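Local coordinates for protein type II restriction enzyme SfiI (PDB 2EZV) that recognises the double-stranded sequence GGCC-N5-GGCC as a tetramer and cleaves both strands of the DNA within it, leaving terminal 5'-phosphates, at residues D[160-165]-D[221-226]; D[98-103]-D[114-119]; D[27-32]-D[235-240]; D[120-125]-D[190-195]. All coordinates share one frame; numbering follows the deposited sequence.

In the fold
Contacts 1 and 2 lie near the middle of the chain, centres about 12 Å apart, each with one segment on neighbouring parallel strands, 151-167 and 93-104; Phe-163 N lies 2.7 Å from Lys-102 O, a probable hydrogen bond. Contact 2 supplies two of the three protein ligands of calcium, and the His-162 side chain of contact 1 is about 10 Å from it. Contact 3 backs the same sheet with helix 10-41, reaching contact 1 where Leu-28 CD1 packs 3.8 Å from Val-161 CG1. Contact 4 is at the surface and touches contact 2, with Met-119 SD 3.8 Å from Lys-192 CA. Contacts 3 and 4, centres about 29 Å apart, lie on opposite sides of the chain's centre.

Contact 1: residues D[160-165]-D[221-226]; sequences FVHFYY and VYFDRL. With nucleotides of chain B; nucleotides of chain A.
A T-shaped aromatic contact joins His-162, on strand 151-167, to Phe-223 at the start of helix 223-229. It is small and buried, one ring against another: the two CA atoms are 10.7 Å apart and the side chains bridge the gap. Phe-223 presents the edge of its ring, led by CZ, to one face of the imidazole. CZ sits 3.8 Å above that plane, offset toward the rim, and is 3.9 Å from His-162 CD2. The ring centroids are 5.3 Å apart and the planes stand at 84°, so the aromatic C-H end of the phenylalanine points at the histidine's pi face. With CG anti to the backbone N (chi1 -179°) the imidazole is carried toward the helix, and chi2 of -71° turns its face to the phenylalanine.

The two segments also reach DNA, through other residues and on different strands. Tyr-165 OH makes a weak hydrogen bond of 2.8 Å to OP1 of DG15 of chain A. At the helix start, Arg-225 NH2 lies over one face of the Tyr-222 ring, 3.3 Å above its plane, and gives a weak, long bond of 3.4 Å to O5' of DA4 of chain B. Tyr-222 is itself the N-cap residue, and its O accepts from Leu-226 N at 3.0 Å in the first turn.

Beyond the pair, the Phe-223 ring also meets that of Tyr-182 on strand 176-186, the antiparallel neighbour to which His-162 is joined by backbone hydrogen bonding. Val-161 and Phe-163 pack instead against helix 49-62, while Val-221 and Leu-226 rest on Phe-203.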
# COMPACT_ATOMS: atom_id res chain seq x y z
N PHE D 160 5.61 14.12 18.56
CA PHE D 160 6.39 13.26 19.44
C PHE D 160 5.55 12.22 20.17
O PHE D 160 4.56 12.55 20.83
CB PHE D 160 7.16 14.09 20.47
CG PHE D 160 8.27 14.90 19.88
CD1 PHE D 160 8.00 16.08 19.19
CD2 PHE D 160 9.58 14.47 19.98
CE1 PHE D 160 9.03 16.81 18.62
CE2 PHE D 160 10.62 15.19 19.42
CZ PHE D 160 10.35 16.37 18.73
N VAL D 161 5.95 10.96 20.04
CA VAL D 161 5.26 9.86 20.69
C VAL D 161 6.20 9.45 21.82
O VAL D 161 7.32 9.01 21.57
CB VAL D 161 5.04 8.69 19.72
CG1 VAL D 161 4.09 7.70 20.31
CG2 VAL D 161 4.50 9.21 18.41
N HIS D 162 5.75 9.63 23.05
CA HIS D 162 6.54 9.36 24.25
C HIS D 162 6.06 8.14 25.02
O HIS D 162 5.02 8.16 25.68
CB HIS D 162 6.50 10.62 25.12
CG HIS D 162 7.29 10.52 26.39
ND1 HIS D 162 6.90 9.73 27.45
CD2 HIS D 162 8.42 11.15 26.78
CE1 HIS D 162 7.75 9.89 28.45
NE2 HIS D 162 8.69 10.74 28.07
N PHE D 163 6.83 7.06 24.93
CA PHE D 163 6.48 5.83 25.61
C PHE D 163 6.97 5.84 27.07
O PHE D 163 8.15 5.64 27.34
CB PHE D 163 7.07 4.63 24.86
CG PHE D 163 6.56 4.50 23.45
CD1 PHE D 163 6.93 5.41 22.46
CD2 PHE D 163 5.68 3.47 23.11
CE1 PHE D 163 6.43 5.31 21.17
CE2 PHE D 163 5.18 3.37 21.81
CZ PHE D 163 5.55 4.29 20.84
N TYR D 164 6.04 6.09 27.98
CA TYR D 164 6.31 6.12 29.41
C TYR D 164 6.23 4.69 29.95
O TYR D 164 5.16 4.07 29.94
CB TYR D 164 5.27 7.00 30.10
CG TYR D 164 5.28 6.91 31.60
CD1 TYR D 164 4.12 6.55 32.30
CD2 TYR D 164 6.43 7.18 32.33
CE1 TYR D 164 4.12 6.46 33.68
CE2 TYR D 164 6.44 7.10 33.72
CZ TYR D 164 5.28 6.74 34.39
OH TYR D 164 5.27 6.66 35.77
N TYR D 165 7.36 4.17 30.42
CA TYR D 165 7.37 2.80 30.92
C TYR D 165 8.19 2.62 32.19
O TYR D 165 8.79 3.57 32.71
CB TYR D 165 7.94 1.87 29.84
CG TYR D 165 9.45 1.95 29.78
CD1 TYR D 165 10.24 1.00 30.41
CD2 TYR D 165 10.08 3.04 29.17
CE1 TYR D 165 11.63 1.14 30.46
CE2 TYR D 165 11.47 3.19 29.21
CZ TYR D 165 12.23 2.24 29.86
OH TYR D 165 13.59 2.38 29.94
N VAL D 221 10.89 20.00 26.94
CA VAL D 221 9.52 20.48 26.77
C VAL D 221 8.74 19.86 27.91
O VAL D 221 8.76 18.64 28.09
CB VAL D 221 8.90 20.00 25.44
CG1 VAL D 221 7.43 20.39 25.39
CG2 VAL D 221 9.65 20.59 24.26
N TYR D 222 8.05 20.68 28.70
CA TYR D 222 7.30 20.13 29.81
C TYR D 222 5.83 19.94 29.53
O TYR D 222 5.12 20.86 29.13
CB TYR D 222 7.53 20.98 31.07
CG TYR D 222 8.89 20.73 31.68
CD1 TYR D 222 10.04 21.24 31.08
CD2 TYR D 222 9.03 19.93 32.81
CE1 TYR D 222 11.30 20.94 31.59
CE2 TYR D 222 10.29 19.62 33.33
CZ TYR D 222 11.42 20.13 32.71
OH TYR D 222 12.67 19.82 33.20
N PHE D 223 5.37 18.71 29.75
CA PHE D 223 3.98 18.35 29.50
C PHE D 223 2.98 19.34 30.08
O PHE D 223 2.23 19.96 29.33
CB PHE D 223 3.71 16.94 30.05
CG PHE D 223 4.48 15.84 29.35
CD1 PHE D 223 4.25 14.50 29.65
CD2 PHE D 223 5.44 16.14 28.39
CE1 PHE D 223 4.96 13.48 29.02
CE2 PHE D 223 6.16 15.14 27.75
CZ PHE D 223 5.92 13.80 28.06
N ASP D 224 2.99 19.48 31.40
CA ASP D 224 2.06 20.38 32.08
C ASP D 224 2.04 21.81 31.50
O ASP D 224 0.99 22.43 31.41
CB ASP D 224 2.36 20.42 33.58
CG ASP D 224 3.46 21.41 33.95
OD1 ASP D 224 4.55 21.37 33.33
OD2 ASP D 224 3.23 22.22 34.87
N ARG D 225 3.20 22.33 31.10
CA ARG D 225 3.25 23.67 30.54
C ARG D 225 2.72 23.72 29.10
O ARG D 225 2.27 24.76 28.63
CB ARG D 225 4.68 24.22 30.57
CG ARG D 225 5.11 24.76 31.92
CD ARG D 225 6.43 25.50 31.82
NE ARG D 225 7.51 24.79 32.51
CZ ARG D 225 8.76 24.75 32.09
NH1 ARG D 225 9.11 25.39 30.98
NH2 ARG D 225 9.67 24.08 32.78
N LEU D 226 2.77 22.58 28.41
CA LEU D 226 2.28 22.51 27.03
C LEU D 226 0.76 22.37 27.07
O LEU D 226 0.05 23.02 26.30
CB LEU D 226 2.90 21.30 26.30
CG LEU D 226 2.41 21.00 24.88
CD1 LEU D 226 2.76 22.15 23.92
CD2 LEU D 226 3.04 19.71 24.41
O5' DA B 4 9.55 22.73 35.92
C5' DA B 4 10.48 21.83 36.56
C4' DA B 4 11.80 22.48 36.94
O4' DA B 4 12.48 21.62 37.88
C3' DA B 4 12.78 22.65 35.78
O3' DA B 4 13.66 23.75 36.03
C2' DA B 4 13.53 21.33 35.78
C1' DA B 4 13.60 21.00 37.26
N9 DA B 4 13.52 19.57 37.58
C8 DA B 4 12.57 18.67 37.18
N7 DA B 4 12.76 17.46 37.66
C5 DA B 4 13.92 17.58 38.42
C6 DA B 4 14.64 16.65 39.19
N6 DA B 4 14.29 15.38 39.33
N1 DA B 4 15.76 17.10 39.81
C2 DA B 4 16.11 18.38 39.67
N3 DA B 4 15.51 19.35 38.97
C4 DA B 4 14.40 18.87 38.36
P DG A 15 15.19 6.16 30.79
OP1 DG A 15 14.29 5.03 30.46
OP2 DG A 15 14.62 7.48 31.15
O5' DG A 15 16.15 5.68 31.98
C5' DG A 15 17.03 4.56 31.79
C4' DG A 15 18.07 4.51 32.89
O4' DG A 15 18.96 5.65 32.78
C3' DG A 15 17.47 4.59 34.29
O3' DG A 15 18.32 3.91 35.23
C2' DG A 15 17.45 6.09 34.54
C1' DG A 15 18.73 6.55 33.87
N9 DG A 15 18.72 7.91 33.36
C8 DG A 15 17.78 8.47 32.53
N7 DG A 15 18.03 9.71 32.23
C5 DG A 15 19.21 10.00 32.90
C6 DG A 15 19.98 11.20 32.95
O6 DG A 15 19.76 12.28 32.39
N1 DG A 15 21.10 11.06 33.75
C2 DG A 15 21.46 9.91 34.42
N2 DG A 15 22.59 9.99 35.14
N3 DG A 15 20.75 8.79 34.38
C4 DG A 15 19.65 8.90 33.61

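Contact 2: residues D[98-103]-D[114-119]; sequences LVDAKA and RSQLPM. With CA (calcium ion), chain F; nucleotides of chain A.
Asp-100, on the extended strand segment 98-103, comes nearest to Gln-116 of the irregular loop segment 114-119, with their CA atoms 8.2 Å apart, and side chains alone span the distance. Gln-116 stretches out beyond CG and sets its amide against both Asp-100 and Lys-102. Its OE1 accepts from Lys-102 NZ at 3.1 Å, in the carbonyl plane and on a lone pair, with a C=O...N angle of 109°. The same oxygen takes a hydrogen bond from Gln-113 N. Gln-116 NE2, on the other branch of the amide, stands 3.0 Å from Asp-100 OD1 and 3.1 Å from OD2, with the amide and carboxylate planes 75° apart. Lys-102 bends at chi2 (-69°) and then runs out from the strand to the Gln-116 amide, where NZ also makes a salt bridge of 3.2 Å to Asp-100 OD1 and a weak bond to Thr-111 O. A leucine in place of Gln-116 would probably cost the Lys-102 amine one of its acceptors and leave Gln-113 N without its partner.

The calcium ion is bound by Asp-100 OD1 at 2.6 Å and by Ala-101 O at 2.8 Å, with Asp-79 as the third protein ligand. Gln-116 sits beside the metal-binding carboxylate, consistent with a second-shell role. Just along the strand, Ala-103 N donates to OP1 of DG14 of chain A, tying the DNA backbone to the site. Asp-79 together with the run Asp-100, Ala-101, Lys-102 matches the PD-(D/E)XK nuclease signature, in which acidic groups and a strand carbonyl hold the metal beside a lysine.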
# COMPACT_ATOMS: atom_id res chain seq x y z
N LEU D 98 6.55 14.78 10.42
CA LEU D 98 7.74 14.43 11.19
C LEU D 98 7.33 13.98 12.58
O LEU D 98 6.70 14.73 13.32
CB LEU D 98 8.67 15.64 11.34
CG LEU D 98 9.71 16.02 10.28
CD1 LEU D 98 9.29 15.54 8.92
CD2 LEU D 98 9.90 17.54 10.29
N VAL D 99 7.66 12.75 12.95
CA VAL D 99 7.33 12.32 14.29
C VAL D 99 8.52 11.59 14.88
O VAL D 99 9.25 10.87 14.19
CB VAL D 99 6.03 11.44 14.35
CG1 VAL D 99 5.42 11.31 12.98
CG2 VAL D 99 6.31 10.10 14.98
N ASP D 100 8.74 11.82 16.16
CA ASP D 100 9.87 11.22 16.82
C ASP D 100 9.42 10.40 18.01
O ASP D 100 8.61 10.86 18.81
CB ASP D 100 10.82 12.32 17.26
CG ASP D 100 12.22 11.82 17.45
OD1 ASP D 100 12.63 11.65 18.62
OD2 ASP D 100 12.89 11.59 16.41
N ALA D 101 9.96 9.19 18.11
CA ALA D 101 9.63 8.29 19.20
C ALA D 101 10.64 8.40 20.34
O ALA D 101 11.85 8.51 20.11
CB ALA D 101 9.57 6.85 18.68
N LYS D 102 10.14 8.37 21.58
CA LYS D 102 10.97 8.46 22.78
C LYS D 102 10.52 7.40 23.76
O LYS D 102 9.34 7.04 23.81
CB LYS D 102 10.80 9.82 23.48
CG LYS D 102 11.05 11.06 22.64
CD LYS D 102 12.52 11.21 22.29
CE LYS D 102 12.76 12.55 21.60
NZ LYS D 102 14.19 12.74 21.22
N ALA D 103 11.46 6.89 24.54
CA ALA D 103 11.16 5.90 25.55
C ALA D 103 11.68 6.51 26.83
O ALA D 103 12.81 6.99 26.88
CB ALA D 103 11.88 4.61 25.26
N ARG D 114 18.46 19.79 18.86
CA ARG D 114 18.12 21.02 18.15
C ARG D 114 17.55 20.69 16.78
O ARG D 114 16.80 21.47 16.20
CB ARG D 114 19.36 21.90 17.99
CG ARG D 114 19.05 23.36 17.66
CD ARG D 114 20.31 24.19 17.56
NE ARG D 114 21.00 24.00 16.29
CZ ARG D 114 20.61 24.54 15.13
NH1 ARG D 114 19.53 25.31 15.09
NH2 ARG D 114 21.30 24.32 14.02
N SER D 115 17.89 19.51 16.27
CA SER D 115 17.42 19.08 14.97
C SER D 115 15.94 18.67 15.02
O SER D 115 15.33 18.41 13.98
CB SER D 115 18.27 17.91 14.48
OG SER D 115 18.20 16.82 15.39
N GLN D 116 15.38 18.64 16.22
CA GLN D 116 13.98 18.27 16.41
C GLN D 116 13.14 19.46 16.88
O GLN D 116 11.92 19.39 16.89
CB GLN D 116 13.88 17.13 17.44
CG GLN D 116 14.83 15.97 17.15
CD GLN D 116 14.83 14.91 18.25
OE1 GLN D 116 14.96 15.21 19.44
NE2 GLN D 116 14.70 13.66 17.85
N LEU D 117 13.81 20.55 17.27
CA LEU D 117 13.13 21.75 17.74
C LEU D 117 12.46 22.49 16.56
O LEU D 117 13.14 22.96 15.65
CB LEU D 117 14.14 22.69 18.42
CG LEU D 117 13.70 23.55 19.61
CD1 LEU D 117 14.61 24.77 19.72
CD2 LEU D 117 12.26 24.00 19.45
N PRO D 118 11.12 22.59 16.59
CA PRO D 118 10.30 23.24 15.55
C PRO D 118 10.39 24.77 15.46
O PRO D 118 10.29 25.33 14.37
CB PRO D 118 8.88 22.78 15.90
CG PRO D 118 9.09 21.50 16.67
CD PRO D 118 10.26 21.87 17.54
N MET D 119 10.55 25.44 16.60
CA MET D 119 10.65 26.90 16.61
C MET D 119 11.76 27.39 17.54
O MET D 119 12.16 26.67 18.46
CB MET D 119 9.32 27.52 17.05
CG MET D 119 8.87 27.07 18.43
SD MET D 119 7.50 28.04 19.04
CE MET D 119 6.16 27.47 17.96
CA CA F . 13.97 9.46 18.59
P DG A 14 15.18 7.61 23.99
OP1 DG A 14 14.18 6.62 23.51
OP2 DG A 14 15.01 9.05 23.67
O5' DG A 14 15.26 7.48 25.57
C5' DG A 14 16.34 8.08 26.26
C4' DG A 14 16.80 7.20 27.38
O4' DG A 14 18.20 7.48 27.60
C3' DG A 14 16.11 7.48 28.71
O3' DG A 14 16.19 6.33 29.55
C2' DG A 14 16.96 8.60 29.28
C1' DG A 14 18.36 8.22 28.79
N9 DG A 14 19.23 9.35 28.50
C8 DG A 14 19.06 10.31 27.53
N7 DG A 14 20.01 11.21 27.53
C5 DG A 14 20.85 10.80 28.56
C6 DG A 14 22.05 11.38 29.05
O6 DG A 14 22.63 12.40 28.66
N1 DG A 14 22.58 10.64 30.11
C2 DG A 14 22.02 9.49 30.63
N2 DG A 14 22.67 8.91 31.65
N3 DG A 14 20.91 8.95 30.18
C4 DG A 14 20.38 9.65 29.16

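Contact 3: residues D[27-32]-D[235-240]; sequences ALQQYS and QELHYS
Helix 10-41 packs here on strand 234-238 of the central mixed sheet, a helix-on-sheet contact that Leu-237 and Tyr-239 of segment 235-240 make with Leu-28 and Ser-32. Gln-29 and Leu-237 have the closest CA atoms, 7.0 Å apart. Leu-237 projects at the helix, and its CD1 branch does the touching: it lies 3.7 Å from Leu-28 CB and equally close to Gln-29 N, so the methyl presses on the helix backbone as well as on a side chain. The other methyl, CD2, is turned to the end of the Gln-29 side chain.

One helical turn on, Tyr-239 reaches over with its hydroxyl. OH donates to Ser-32 O at 2.6 Å; the C=O...O angle is 119° and the donor is tilted 23° from the carbonyl plane. Seen from the ring, the carbonyl oxygen sits in plane at the edge. Ser-32 CB adds packing, 3.6 Å from that hydroxyl, while its OG donates to Gln-29 O at 2.9 Å and is also bonded by Thr-246 N. A phenylalanine instead of Tyr-239 would probably leave Ser-32 O without this donor and the ring held at that end by packing alone. Leu-178 and Ala-35 also touch the Tyr-239 side chain.

The chemistry is therefore mixed: an apolar methyl packs on the helix, and one short, buried phenol-to-carbonyl bond ties the helix to segment 235-240, which is likely to limit sliding between them.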
# COMPACT_ATOMS: atom_id res chain seq x y z
N ALA D 27 -4.42 5.92 15.36
CA ALA D 27 -3.49 4.88 14.93
C ALA D 27 -2.87 4.23 16.15
O ALA D 27 -2.92 3.01 16.30
CB ALA D 27 -2.41 5.49 14.04
N LEU D 28 -2.31 5.04 17.03
CA LEU D 28 -1.69 4.51 18.23
C LEU D 28 -2.73 3.78 19.08
O LEU D 28 -2.48 2.70 19.61
CB LEU D 28 -1.02 5.64 19.01
CG LEU D 28 0.19 6.21 18.27
CD1 LEU D 28 0.56 7.59 18.80
CD2 LEU D 28 1.36 5.22 18.38
N GLN D 29 -3.92 4.37 19.20
CA GLN D 29 -4.97 3.75 19.98
C GLN D 29 -5.30 2.35 19.48
O GLN D 29 -5.25 1.38 20.23
CB GLN D 29 -6.25 4.59 19.95
CG GLN D 29 -7.44 3.88 20.59
CD GLN D 29 -7.23 3.57 22.07
OE1 GLN D 29 -7.78 2.61 22.59
NE2 GLN D 29 -6.44 4.40 22.74
N GLN D 30 -5.63 2.26 18.19
CA GLN D 30 -5.99 1.00 17.58
C GLN D 30 -4.83 0.01 17.53
O GLN D 30 -5.03 -1.20 17.37
CB GLN D 30 -6.58 1.26 16.19
CG GLN D 30 -7.85 2.12 16.27
CD GLN D 30 -8.60 2.30 14.96
OE1 GLN D 30 -9.69 2.85 14.94
NE2 GLN D 30 -8.01 1.83 13.87
N TYR D 31 -3.61 0.51 17.69
CA TYR D 31 -2.43 -0.34 17.68
C TYR D 31 -1.90 -0.58 19.10
O TYR D 31 -0.90 -1.28 19.27
CB TYR D 31 -1.33 0.33 16.86
CG TYR D 31 -0.16 -0.59 16.56
CD1 TYR D 31 -0.30 -1.66 15.67
CD2 TYR D 31 1.09 -0.39 17.16
CE1 TYR D 31 0.77 -2.52 15.40
CE2 TYR D 31 2.16 -1.26 16.89
CZ TYR D 31 1.99 -2.31 16.01
OH TYR D 31 3.03 -3.17 15.75
N SER D 32 -2.57 -0.01 20.11
CA SER D 32 -2.12 -0.13 21.49
C SER D 32 -2.01 -1.55 22.06
O SER D 32 -1.09 -1.83 22.83
CB SER D 32 -3.00 0.73 22.42
OG SER D 32 -4.25 0.12 22.64
N GLN D 235 -1.61 14.74 24.37
CA GLN D 235 -2.55 13.64 24.48
C GLN D 235 -1.93 12.51 25.29
O GLN D 235 -0.71 12.38 25.38
CB GLN D 235 -2.93 13.12 23.10
CG GLN D 235 -3.60 14.14 22.20
CD GLN D 235 -4.88 14.68 22.78
OE1 GLN D 235 -5.68 13.95 23.35
NE2 GLN D 235 -5.11 15.98 22.61
N GLU D 236 -2.78 11.67 25.87
CA GLU D 236 -2.29 10.57 26.68
C GLU D 236 -3.13 9.32 26.53
O GLU D 236 -4.33 9.33 26.81
CB GLU D 236 -2.30 10.98 28.16
CG GLU D 236 -1.60 9.99 29.08
CD GLU D 236 -1.87 10.25 30.55
OE1 GLU D 236 -2.11 11.43 30.92
OE2 GLU D 236 -1.83 9.28 31.34
N LEU D 237 -2.49 8.24 26.07
CA LEU D 237 -3.16 6.96 25.93
C LEU D 237 -2.58 6.11 27.05
O LEU D 237 -1.43 5.69 27.01
CB LEU D 237 -2.85 6.34 24.56
CG LEU D 237 -3.34 7.20 23.38
CD1 LEU D 237 -3.04 6.50 22.05
CD2 LEU D 237 -4.85 7.45 23.52
N HIS D 238 -3.39 5.88 28.08
CA HIS D 238 -2.95 5.14 29.24
C HIS D 238 -3.50 3.72 29.33
O HIS D 238 -4.65 3.46 28.96
CB HIS D 238 -3.31 5.95 30.50
CG HIS D 238 -2.99 5.26 31.79
ND1 HIS D 238 -3.95 4.60 32.53
CD2 HIS D 238 -1.82 5.10 32.45
CE1 HIS D 238 -3.38 4.06 33.60
NE2 HIS D 238 -2.09 4.35 33.57
N TYR D 239 -2.65 2.80 29.80
CA TYR D 239 -3.02 1.40 29.97
C TYR D 239 -3.45 1.11 31.40
O TYR D 239 -2.83 1.59 32.35
CB TYR D 239 -1.85 0.46 29.65
CG TYR D 239 -1.40 0.38 28.20
CD1 TYR D 239 -0.36 1.18 27.73
CD2 TYR D 239 -1.97 -0.54 27.32
CE1 TYR D 239 0.11 1.06 26.42
CE2 TYR D 239 -1.51 -0.67 26.01
CZ TYR D 239 -0.47 0.13 25.57
OH TYR D 239 -0.02 0.04 24.27
N SER D 240 -4.50 0.31 31.56
CA SER D 240 -4.99 -0.09 32.87
C SER D 240 -5.46 -1.54 32.74
O SER D 240 -5.55 -2.05 31.62
CB SER D 240 -6.15 0.81 33.32
OG SER D 240 -7.31 0.62 32.53

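Contact 4: residues D[120-125]-D[190-195]; sequences DAEFRN and RLKQRY. With nucleotides of chain B.
Lys-192, in the first turn of the short helix 192-195, reaches across to strand 121-124 of a two-stranded antiparallel sheet, where it meets Glu-122 and, just before the strand, Asp-120. The lysine and glutamate side chains cross at about a right angle. Lys-192 starts with CG anti to the backbone N and runs straight until chi4, where a turn to 49° swings the amine aside; Glu-122, extended beyond CG, comes at it from the strand. NZ and Glu-122 OE1 form a salt bridge of 3.0 Å, the amine approaching from well above the carboxylate plane, 69° out of it. The same NZ donates to the backbone carbonyl Asp-120 O, also at 3.0 Å, again from above the carbonyl plane. With a third bond, to Asn-196 O just past the helix, three oxygens grip the amine, one from a carboxylate and two from backbone carbonyls.

The aliphatic part of the lysine is used too: CE passes 4.0 Å from Asp-120 CB. The Asp-120 carboxylate faces elsewhere, with OD1 taking a hydrogen bond from Ala-136 N. On the helix side, Leu-191 is the N-cap residue and its O accepts from Tyr-195 N at 3.1 Å. Beyond the far end of the strand, Asn-125 ND2 bonds a DNA phosphate. Although opposite in charge, Asp-120 OD2 remains 5.8 Å from Lys-192 NZ.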
# COMPACT_ATOMS: atom_id res chain seq x y z
N ASP D 120 12.25 28.61 17.31
CA ASP D 120 13.29 29.17 18.17
C ASP D 120 12.80 29.17 19.61
O ASP D 120 11.66 29.55 19.89
CB ASP D 120 13.63 30.61 17.76
CG ASP D 120 14.08 30.72 16.32
OD1 ASP D 120 14.67 29.76 15.80
OD2 ASP D 120 13.85 31.79 15.72
N ALA D 121 13.66 28.75 20.53
CA ALA D 121 13.29 28.68 21.94
C ALA D 121 14.02 29.69 22.81
O ALA D 121 15.07 30.22 22.43
CB ALA D 121 13.54 27.28 22.46
N GLU D 122 13.45 29.96 23.97
CA GLU D 122 14.01 30.90 24.94
C GLU D 122 13.24 30.76 26.25
O GLU D 122 12.00 30.77 26.27
CB GLU D 122 13.90 32.33 24.41
CG GLU D 122 12.47 32.80 24.16
CD GLU D 122 12.40 33.95 23.17
OE1 GLU D 122 12.79 33.75 22.00
OE2 GLU D 122 11.94 35.04 23.56
N PHE D 123 13.97 30.61 27.35
CA PHE D 123 13.36 30.46 28.66
C PHE D 123 14.37 30.88 29.72
O PHE D 123 15.51 31.20 29.40
CB PHE D 123 12.94 29.00 28.87
CG PHE D 123 14.07 28.02 28.75
CD1 PHE D 123 14.69 27.51 29.88
CD2 PHE D 123 14.53 27.62 27.49
CE1 PHE D 123 15.76 26.61 29.77
CE2 PHE D 123 15.60 26.73 27.37
CZ PHE D 123 16.21 26.23 28.51
N ARG D 124 13.95 30.89 30.98
CA ARG D 124 14.86 31.28 32.05
C ARG D 124 15.23 30.06 32.87
O ARG D 124 14.36 29.37 33.40
CB ARG D 124 14.23 32.34 32.94
N ASN D 125 16.53 29.79 32.96
CA ASN D 125 17.02 28.65 33.73
C ASN D 125 16.69 28.93 35.20
O ASN D 125 17.26 29.84 35.81
CB ASN D 125 18.53 28.51 33.53
CG ASN D 125 19.06 27.19 34.05
OD1 ASN D 125 18.84 26.83 35.21
ND2 ASN D 125 19.78 26.45 33.21
N ARG D 190 5.89 29.38 12.69
CA ARG D 190 4.99 30.52 12.49
C ARG D 190 4.19 30.89 13.72
O ARG D 190 3.64 32.00 13.79
CB ARG D 190 4.00 30.25 11.36
CG ARG D 190 4.51 30.48 9.95
CD ARG D 190 3.33 30.39 8.99
NE ARG D 190 2.36 31.45 9.25
CZ ARG D 190 1.12 31.48 8.79
NH1 ARG D 190 0.66 30.49 8.03
NH2 ARG D 190 0.33 32.50 9.08
N LEU D 191 4.11 29.97 14.68
CA LEU D 191 3.34 30.17 15.90
C LEU D 191 4.17 30.60 17.11
O LEU D 191 3.68 30.56 18.24
CB LEU D 191 2.60 28.87 16.23
CG LEU D 191 1.61 28.40 15.16
CD1 LEU D 191 1.17 26.97 15.43
CD2 LEU D 191 0.42 29.34 15.14
N LYS D 192 5.40 31.03 16.88
CA LYS D 192 6.27 31.45 17.98
C LYS D 192 5.66 32.53 18.86
O LYS D 192 5.61 32.38 20.08
CB LYS D 192 7.63 31.92 17.45
CG LYS D 192 8.55 32.40 18.55
CD LYS D 192 9.99 32.51 18.10
CE LYS D 192 10.85 33.05 19.23
NZ LYS D 192 10.62 32.31 20.51
N GLN D 193 5.18 33.61 18.26
CA GLN D 193 4.59 34.71 19.02
C GLN D 193 3.50 34.21 19.99
O GLN D 193 3.34 34.75 21.09
CB GLN D 193 4.01 35.76 18.07
N ARG D 194 2.76 33.18 19.57
CA ARG D 194 1.69 32.62 20.40
C ARG D 194 2.16 31.71 21.53
O ARG D 194 1.58 31.74 22.61
CB ARG D 194 0.70 31.83 19.53
CG ARG D 194 -0.22 32.67 18.66
CD ARG D 194 -1.31 31.80 18.05
NE ARG D 194 -2.25 32.59 17.26
CZ ARG D 194 -3.30 32.08 16.61
NH1 ARG D 194 -3.55 30.78 16.65
NH2 ARG D 194 -4.10 32.89 15.93
N TYR D 195 3.18 30.90 21.29
CA TYR D 195 3.67 29.96 22.30
C TYR D 195 5.00 30.27 23.00
O TYR D 195 5.31 29.66 24.02
CB TYR D 195 3.72 28.54 21.71
CG TYR D 195 2.37 27.95 21.37
CD1 TYR D 195 1.76 28.19 20.13
CD2 TYR D 195 1.68 27.19 22.30
CE1 TYR D 195 0.50 27.68 19.84
CE2 TYR D 195 0.41 26.68 22.03
CZ TYR D 195 -0.17 26.93 20.80
OH TYR D 195 -1.43 26.43 20.56
P DG B 5 14.70 24.23 34.90
OP1 DG B 5 14.58 25.70 34.72
OP2 DG B 5 14.54 23.34 33.72
O5' DG B 5 16.12 23.94 35.54
C5' DG B 5 16.39 22.67 36.11
C4' DG B 5 17.79 22.59 36.66
O4' DG B 5 17.90 21.29 37.27
C3' DG B 5 18.93 22.65 35.64
O3' DG B 5 20.13 23.11 36.31
C2' DG B 5 19.04 21.20 35.19
C1' DG B 5 18.69 20.43 36.47
N9 DG B 5 17.92 19.21 36.27
C8 DG B 5 16.86 19.02 35.42
N7 DG B 5 16.34 17.82 35.50
C5 DG B 5 17.12 17.18 36.45
C6 DG B 5 17.05 15.85 36.97
O6 DG B 5 16.25 14.95 36.69
N1 DG B 5 18.04 15.63 37.93
C2 DG B 5 18.98 16.55 38.33
N2 DG B 5 19.86 16.15 39.26
N3 DG B 5 19.05 17.78 37.85
C4 DG B 5 18.10 18.02 36.93